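Local structure of S12 family peptidase (Streptomyces sp. 82F2, 3WWX) at residues T61-L66 with V164-V169. The protein probably hydrolyses amide bonds with preference for D-configured substrates, as a secreted serine peptidase of the S12 family with a beta-lactamase-like fold. Sequence-based numbering, arbitrary orientation.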
loop_
_atom_site.group_PDB
_atom_site.type_symbol
_atom_site.label_atom_id
_atom_site.label_comp_id
_atom_site.label_asym_id
_atom_site.label_seq_id
_atom_site.Cartn_x
_atom_site.Cartn_y
_atom_site.Cartn_z
ATOM N N THR A 61 -6.748 2.924 -8.260
ATOM C CA THR A 61 -8.170 3.248 -8.424
ATOM C C THR A 61 -8.337 4.522 -9.243
ATOM O O THR A 61 -9.169 4.584 -10.136
ATOM C CB THR A 61 -8.865 3.390 -7.060
ATOM O OG1 THR A 61 -8.824 2.133 -6.374
ATOM C CG2 THR A 61 -10.344 3.784 -7.222
ATOM N N VAL A 62 -7.532 5.527 -8.965
ATOM C CA VAL A 62 -7.621 6.778 -9.724
ATOM C C VAL A 62 -7.337 6.525 -11.195
ATOM O O VAL A 62 -8.063 7.007 -12.066
ATOM C CB VAL A 62 -6.664 7.834 -9.168
ATOM C CG1 VAL A 62 -6.565 9.031 -10.109
ATOM C CG2 VAL A 62 -7.112 8.262 -7.793
ATOM N N LEU A 63 -6.288 5.766 -11.508
ATOM C CA LEU A 63 -5.958 5.524 -12.908
ATOM C C LEU A 63 -7.041 4.727 -13.599
ATOM O O LEU A 63 -7.313 4.950 -14.778
ATOM C CB LEU A 63 -4.615 4.825 -13.051
ATOM C CG LEU A 63 -3.480 5.826 -12.953
ATOM C CD1 LEU A 63 -2.198 5.106 -12.625
ATOM C CD2 LEU A 63 -3.332 6.606 -14.263
ATOM N N LEU A 64 -7.663 3.794 -12.888
ATOM C CA LEU A 64 -8.776 3.055 -13.483
ATOM C C LEU A 64 -9.999 3.939 -13.725
ATOM O O LEU A 64 -10.687 3.762 -14.736
ATOM C CB LEU A 64 -9.094 1.823 -12.623
ATOM C CG LEU A 64 -8.068 0.697 -12.804
ATOM C CD1 LEU A 64 -8.043 -0.227 -11.592
ATOM C CD2 LEU A 64 -8.379 -0.104 -14.069
ATOM N N GLN A 65 -10.266 4.882 -12.839
ATOM C CA GLN A 65 -11.309 5.863 -13.109
ATOM C C GLN A 65 -10.969 6.701 -14.327
ATOM O O GLN A 65 -11.835 6.940 -15.173
ATOM C CB GLN A 65 -11.553 6.766 -11.912
ATOM C CG GLN A 65 -12.183 6.079 -10.708
ATOM C CD GLN A 65 -12.664 7.075 -9.690
ATOM O OE1 GLN A 65 -12.314 8.255 -9.740
ATOM N NE2 GLN A 65 -13.497 6.619 -8.757
ATOM N N LEU A 66 -9.730 7.162 -14.428
ATOM C CA LEU A 66 -9.355 7.995 -15.569
ATOM C C LEU A 66 -9.510 7.228 -16.876
ATOM O O LEU A 66 -9.937 7.795 -17.885
ATOM C CB LEU A 66 -7.928 8.538 -15.408
ATOM C CG LEU A 66 -7.726 9.514 -14.249
ATOM C CD1 LEU A 66 -6.238 9.734 -14.024
ATOM C CD2 LEU A 66 -8.451 10.844 -14.513
ATOM N N VAL A 164 5.365 5.334 -8.028
ATOM C CA VAL A 164 5.783 6.718 -8.214
ATOM C C VAL A 164 5.536 7.163 -9.670
ATOM O O VAL A 164 4.990 8.247 -9.905
ATOM C CB VAL A 164 7.242 6.918 -7.777
ATOM C CG1 VAL A 164 7.705 8.336 -8.058
ATOM C CG2 VAL A 164 7.370 6.599 -6.295
ATOM N N LEU A 165 5.920 6.340 -10.634
ATOM C CA LEU A 165 5.606 6.601 -12.043
ATOM C C LEU A 165 4.093 6.707 -12.253
ATOM O O LEU A 165 3.623 7.613 -12.940
ATOM C CB LEU A 165 6.199 5.498 -12.913
ATOM C CG LEU A 165 7.724 5.561 -13.005
ATOM C CD1 LEU A 165 8.283 4.287 -13.529
ATOM C CD2 LEU A 165 8.163 6.762 -13.858
ATOM N N ALA A 166 3.316 5.805 -11.654
ATOM C CA ALA A 166 1.866 5.852 -11.827
ATOM C C ALA A 166 1.307 7.195 -11.338
ATOM O O ALA A 166 0.411 7.778 -11.967
ATOM C CB ALA A 166 1.224 4.699 -11.104
ATOM N N GLY A 167 1.810 7.703 -10.217
ATOM C CA GLY A 167 1.427 9.009 -9.733
ATOM C C GLY A 167 1.766 10.103 -10.732
ATOM O O GLY A 167 0.998 11.044 -10.925
ATOM N N MET A 168 2.933 10.002 -11.347
ATOM C CA MET A 168 3.335 10.988 -12.344
ATOM C C MET A 168 2.389 10.949 -13.553
ATOM O O MET A 168 2.082 12.007 -14.135
ATOM C CB MET A 168 4.787 10.749 -12.763
ATOM C CG MET A 168 5.751 11.073 -11.655
ATOM S SD MET A 168 7.431 10.467 -11.944
ATOM C CE MET A 168 7.909 11.485 -13.302
ATOM N N VAL A 169 1.909 9.766 -13.913
ATOM C CA VAL A 169 0.962 9.638 -15.035
ATOM C C VAL A 169 -0.337 10.338 -14.660
ATOM O O VAL A 169 -0.925 11.056 -15.472
ATOM C CB VAL A 169 0.710 8.174 -15.407
ATOM C CG1 VAL A 169 -0.412 8.050 -16.438
ATOM C CG2 VAL A 169 1.980 7.522 -15.913
#
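Between these two segments the contact rests on Leu63, whose isobutyl fork meets Ala166 and Val169. The two methyls of the fork have separate targets. CD1 of Leu63 lies 3.8 Å from the CB of Ala166, and the same methyl is also 3.8 Å from the carbonyl O of Ala166, so it touches both atoms. CD2 of Leu63 meets CG1 of Val169 at 3.9 Å, one methyl against another, with the two side chains crossing at about a right angle. Torsions help place these groups: in Leu63, chi1 of -81° holds CG anti to the carbonyl carbon and chi2 sets the two methyls, while in Val169 a chi1 of 172° turns CG1 away from the backbone N and into the path of CD2.

Ala166 and Val169 lie three residues apart, about one helical turn, and each meets one methyl of Leu63. Neither aims its CB straight at the other helix, whereas Leu63 does, and the nearest CA atoms, of Leu63 and Ala166, stay 7.9 Å apart. The 122 Å² buried here is mostly apolar, with no hydrogen bond between the segments. The same helix pair also meets where Val62 and Leu63 touch Ile170 and Leu66 touches Val173 and Thr174; Val169 reaches Ile72 in a loop. This is helix-to-helix packing between 55-68 and 160-174 in the helical part of the beta-lactamase-like fold, whose other part is the large antiparallel sheet.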